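Side-chain contacts in putative lipoprotein (Bacteroides thetaiotaomicron, PDB 4Q1Z), which is of unknown function but belongs to the DUF4876 family and folds into two domains with beta sheets and hardly any helix: residues Val64-Thr69 with Ile98-Leu103; Thr69-Asp72 with Asn76-Tyr79. All blocks are in the same frame, centred on the assembly; numbering follows the deposited sequence.

Contact 1: Val64-Thr69 with Ile98-Leu103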
loop_
_atom_site.group_PDB
_atom_site.type_symbol
_atom_site.label_atom_id
_atom_site.label_comp_id
_atom_site.label_asym_id
_atom_site.label_seq_id
_atom_site.Cartn_x
_atom_site.Cartn_y
_atom_site.Cartn_z
ATOM N N VAL A 64 16.647 -23.094 -16.971
ATOM C CA VAL A 64 15.703 -23.427 -15.908
ATOM C C VAL A 64 15.455 -22.200 -15.032
ATOM O O VAL A 64 16.407 -21.573 -14.569
ATOM C CB VAL A 64 16.216 -24.644 -15.095
ATOM C CG1 VAL A 64 15.179 -25.118 -14.083
ATOM C CG2 VAL A 64 16.621 -25.784 -16.024
ATOM N N THR A 65 14.169 -21.847 -14.836
ATOM C CA THR A 65 13.762 -20.684 -14.034
ATOM C C THR A 65 12.759 -21.090 -12.952
ATOM O O THR A 65 11.860 -21.906 -13.200
ATOM C CB THR A 65 13.189 -19.572 -14.924
ATOM O OG1 THR A 65 12.324 -20.163 -15.887
ATOM C CG2 THR A 65 14.261 -18.800 -15.657
ATOM N N VAL A 66 12.944 -20.517 -11.747
ATOM C CA VAL A 66 12.121 -20.711 -10.552
ATOM C C VAL A 66 11.471 -19.385 -10.212
ATOM O O VAL A 66 12.150 -18.366 -10.230
ATOM C CB VAL A 66 12.930 -21.273 -9.346
ATOM C CG1 VAL A 66 12.035 -21.516 -8.129
ATOM C CG2 VAL A 66 13.689 -22.540 -9.718
ATOM N N SER A 67 10.146 -19.390 -9.963
ATOM C CA SER A 67 9.356 -18.208 -9.601
ATOM C C SER A 67 8.096 -18.603 -8.830
ATOM O O SER A 67 7.416 -19.577 -9.166
ATOM C CB SER A 67 8.981 -17.391 -10.833
ATOM O OG SER A 67 8.340 -16.178 -10.470
ATOM N N GLY A 68 7.805 -17.826 -7.803
ATOM C CA GLY A 68 6.671 -18.047 -6.922
ATOM C C GLY A 68 6.772 -17.202 -5.682
ATOM O O GLY A 68 7.565 -16.252 -5.636
ATOM N N THR A 69 5.989 -17.566 -4.661
ATOM C CA THR A 69 5.894 -16.815 -3.408
ATOM C C THR A 69 6.092 -17.728 -2.196
ATOM O O THR A 69 5.551 -18.830 -2.142
ATOM C CB THR A 69 4.537 -16.033 -3.364
ATOM O OG1 THR A 69 4.640 -14.928 -4.255
ATOM C CG2 THR A 69 4.184 -15.475 -1.985
ATOM N N ILE A 98 19.395 -25.063 -7.915
ATOM C CA ILE A 98 19.014 -23.675 -8.202
ATOM C C ILE A 98 19.026 -22.883 -6.929
ATOM O O ILE A 98 18.357 -23.250 -5.969
ATOM C CB ILE A 98 17.613 -23.512 -8.886
ATOM C CG1 ILE A 98 17.147 -24.726 -9.752
ATOM C CG2 ILE A 98 17.473 -22.153 -9.578
ATOM C CD1 ILE A 98 17.770 -24.870 -11.092
ATOM N N GLU A 99 19.738 -21.768 -6.933
ATOM C CA GLU A 99 19.738 -20.840 -5.810
ATOM C C GLU A 99 18.555 -19.926 -5.980
ATOM O O GLU A 99 18.439 -19.271 -7.011
ATOM C CB GLU A 99 21.040 -20.061 -5.787
ATOM C CG GLU A 99 21.283 -19.304 -4.504
ATOM C CD GLU A 99 22.617 -18.608 -4.577
ATOM O OE1 GLU A 99 23.632 -19.283 -4.885
ATOM O OE2 GLU A 99 22.627 -17.368 -4.416
ATOM N N VAL A 100 17.646 -19.925 -4.999
ATOM C CA VAL A 100 16.393 -19.167 -5.043
ATOM C C VAL A 100 16.435 -18.079 -3.969
ATOM O O VAL A 100 16.437 -18.384 -2.776
ATOM C CB VAL A 100 15.156 -20.112 -4.894
ATOM C CG1 VAL A 100 13.848 -19.319 -4.876
ATOM C CG2 VAL A 100 15.132 -21.160 -6.001
ATOM N N GLN A 101 16.479 -16.811 -4.389
ATOM C CA GLN A 101 16.546 -15.701 -3.440
ATOM C C GLN A 101 15.184 -15.047 -3.308
ATOM O O GLN A 101 14.369 -15.135 -4.221
ATOM C CB GLN A 101 17.630 -14.699 -3.846
ATOM C CG GLN A 101 19.047 -15.338 -3.882
ATOM C CD GLN A 101 20.121 -14.542 -3.157
ATOM O OE1 GLN A 101 19.855 -13.776 -2.205
ATOM N NE2 GLN A 101 21.374 -14.730 -3.580
ATOM N N GLY A 102 14.915 -14.479 -2.146
ATOM C CA GLY A 102 13.634 -13.846 -1.859
ATOM C C GLY A 102 13.640 -12.338 -1.670
ATOM O O GLY A 102 14.619 -11.744 -1.204
ATOM N N LEU A 103 12.514 -11.719 -2.017
ATOM C CA LEU A 103 12.277 -10.283 -1.893
ATOM C C LEU A 103 11.125 -10.072 -0.918
ATOM O O LEU A 103 10.032 -10.509 -1.231
ATOM C CB LEU A 103 11.946 -9.706 -3.299
ATOM C CG LEU A 103 11.366 -8.251 -3.364
ATOM C CD1 LEU A 103 12.372 -7.217 -2.865
ATOM C CD2 LEU A 103 10.917 -7.908 -4.765
#

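Contact 2: Thr69-Asp72 with Asn76-Tyr79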
loop_
_atom_site.group_PDB
_atom_site.type_symbol
_atom_site.label_atom_id
_atom_site.label_comp_id
_atom_site.label_asym_id
_atom_site.label_seq_id
_atom_site.Cartn_x
_atom_site.Cartn_y
_atom_site.Cartn_z
ATOM N N THR A 69 5.989 -17.566 -4.661
ATOM C CA THR A 69 5.894 -16.815 -3.408
ATOM C C THR A 69 6.092 -17.728 -2.196
ATOM O O THR A 69 5.551 -18.830 -2.142
ATOM C CB THR A 69 4.537 -16.033 -3.364
ATOM O OG1 THR A 69 4.640 -14.928 -4.255
ATOM C CG2 THR A 69 4.184 -15.475 -1.985
ATOM N N ALA A 70 6.864 -17.237 -1.218
ATOM C CA ALA A 70 7.066 -17.901 0.055
ATOM C C ALA A 70 6.489 -17.026 1.152
ATOM O O ALA A 70 6.622 -15.802 1.101
ATOM C CB ALA A 70 8.538 -18.168 0.291
ATOM N N ILE A 71 5.783 -17.646 2.101
ATOM C CA ILE A 71 5.214 -16.974 3.268
ATOM C C ILE A 71 5.942 -17.556 4.476
ATOM O O ILE A 71 6.006 -18.777 4.592
ATOM C CB ILE A 71 3.661 -17.103 3.347
ATOM C CG1 ILE A 71 2.982 -16.317 2.208
ATOM C CG2 ILE A 71 3.125 -16.594 4.697
ATOM C CD1 ILE A 71 2.678 -17.117 0.991
ATOM N N ASP A 72 6.554 -16.713 5.327
ATOM C CA ASP A 72 7.283 -17.239 6.476
ATOM C C ASP A 72 6.334 -17.435 7.680
ATOM O O ASP A 72 5.124 -17.206 7.556
ATOM C CB ASP A 72 8.564 -16.428 6.812
ATOM C CG ASP A 72 8.499 -15.079 7.520
ATOM O OD1 ASP A 72 7.386 -14.633 7.867
ATOM O OD2 ASP A 72 9.576 -14.482 7.751
ATOM N N ASN A 76 5.117 -13.128 6.676
ATOM C CA ASN A 76 5.806 -12.179 5.800
ATOM C C ASN A 76 5.783 -12.770 4.407
ATOM O O ASN A 76 6.003 -13.964 4.252
ATOM C CB ASN A 76 7.234 -11.873 6.238
ATOM C CG ASN A 76 7.331 -11.182 7.554
ATOM O OD1 ASN A 76 6.678 -10.160 7.809
ATOM N ND2 ASN A 76 8.145 -11.743 8.422
ATOM N N GLU A 77 5.466 -11.971 3.410
ATOM C CA GLU A 77 5.382 -12.456 2.050
ATOM C C GLU A 77 6.648 -12.120 1.308
ATOM O O GLU A 77 7.200 -11.030 1.485
ATOM C CB GLU A 77 4.167 -11.872 1.350
ATOM C CG GLU A 77 3.796 -12.608 0.077
ATOM C CD GLU A 77 2.883 -11.856 -0.869
ATOM O OE1 GLU A 77 1.950 -11.180 -0.378
ATOM O OE2 GLU A 77 3.105 -11.941 -2.099
ATOM N N TYR A 78 7.124 -13.081 0.497
ATOM C CA TYR A 78 8.325 -12.956 -0.304
ATOM C C TYR A 78 8.084 -13.375 -1.732
ATOM O O TYR A 78 7.514 -14.435 -1.973
ATOM C CB TYR A 78 9.486 -13.820 0.262
ATOM C CG TYR A 78 9.852 -13.550 1.704
ATOM C CD1 TYR A 78 9.121 -14.113 2.746
ATOM C CD2 TYR A 78 10.970 -12.785 2.027
ATOM C CE1 TYR A 78 9.462 -13.881 4.075
ATOM C CE2 TYR A 78 11.330 -12.558 3.355
ATOM C CZ TYR A 78 10.567 -13.104 4.376
ATOM O OH TYR A 78 10.891 -12.871 5.690
ATOM N N TYR A 79 8.576 -12.586 -2.682
ATOM C CA TYR A 79 8.586 -12.969 -4.080
ATOM C C TYR A 79 9.936 -13.653 -4.283
ATOM O O TYR A 79 10.999 -13.052 -4.049
ATOM C CB TYR A 79 8.341 -11.780 -5.029
ATOM C CG TYR A 79 8.400 -12.194 -6.485
ATOM C CD1 TYR A 79 7.512 -13.138 -7.002
ATOM C CD2 TYR A 79 9.381 -11.691 -7.331
ATOM C CE1 TYR A 79 7.587 -13.546 -8.332
ATOM C CE2 TYR A 79 9.463 -12.092 -8.663
ATOM C CZ TYR A 79 8.577 -13.032 -9.153
ATOM O OH TYR A 79 8.689 -13.424 -10.460
#

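Contact 1: Val64-Thr69 with Ile98-Leu103
Val66 meets both Ile98 and Val100 through its two methyls, one for each partner. With CG1 anti to the backbone N (chi1 -178°), that methyl lies 3.8 Å from Val100 CG2, while CG2, beside the N, reaches Ile98 CG2, also at 3.8 Å. Two residues earlier in the strand, Val64 CG1 touches the far end of the isoleucine, its CD1, at 4.0 Å, and these two side chains cross at about a right angle. All four residues are buried, and every contact between them is apolar.

Polar links between the segments are absent. The axes of the two segments come no closer than 8.4 Å, at 31° to each other, because strand 77-89 runs between them in the sheet: Val64 and Val66 make backbone hydrogen bonds to Ser84 and Gly82, and Val100 packs on Ile80. Thr65, Ser67 and Glu99, in the alternate positions, point away from the apolar cluster, and Glu99 OE2 accepts a weak bond from Gln101 NE2.

Leu17, from strand 11-19 beyond strand 95-105, lies against Ile98 and, like Leu30, against Val66; its reaching Val66 is consistent with a curled mixed sheet whose inner face forms the apolar core of the N-terminal domain.

Contact 2: Thr69-Asp72 with Asn76-Tyr79
Asp72 holds Asn76 of the turn and Tyr78 of the facing strand through its two carboxylate oxygens, the tightest part of the contact. Its OD2 takes the Tyr78 OH at 2.9 Å, from well above the carboxylate plane, and also Asn76 ND2 at 3.2 Å, in a nearly straight bond (173°) on the syn side. OD1 receives Asn76 N at 3.0 Å and, in an Asx turn, the backbone N of Glu74. Asp72 CG sits between the backbone N and the carbonyl carbon (chi1 76°), which turns the carboxylate across to the facing strand. The backbone adds Asp72 N to Asn76 O and, at the hydrogen-bonded pair, Ala70 N to Tyr78 O (3.0 Å) and Tyr78 N to Ala70 O (2.8 Å). Replacing Asp72 by an alanine would probably leave Tyr78 OH and Asn76 ND2 without the OD2 they share, and Asn76 N without OD1, loosening the turn.

On the face of Thr69, Ile71 and Glu77 the two strands meet more loosely. Thr69 CG2 rests on Glu77 CG at 3.6 Å, but Ile71 comes no nearer to that atom than 4.4 Å, through its CG1. Ala139 and Arg360 pack on Thr69, while Ile71 is partly exposed. Asn76 OD1 hydrogen-bonds a bound triethylene glycol, probably from the crystallisation liquor. An antiparallel beta hairpin ends here, its short connection, residues 73-76, held by the Asp72 side chain.

How the contacts relate
Contacts 1 and 2 share Thr69 and follow strand 60-72 in succession, with centres 11 Å apart. The first spans strand 77-89 to reach strand 95-105, whereas the second pairs strand 60-72 directly with the start of strand 77-89. Tyr79 ties them together: its OH hydrogen-bonds Ser67 OG at 2.8 Å, and its backbone O lies 2.9 Å from Leu103 N, a probable hydrogen bond to the third strand. Glu361 N and Glu362 OE1, from much later in the chain, join this polar cluster through Tyr79 OH and Ser67 OG respectively. No active site is known; the triethylene glycol lies at the hairpin end, beside contact 2.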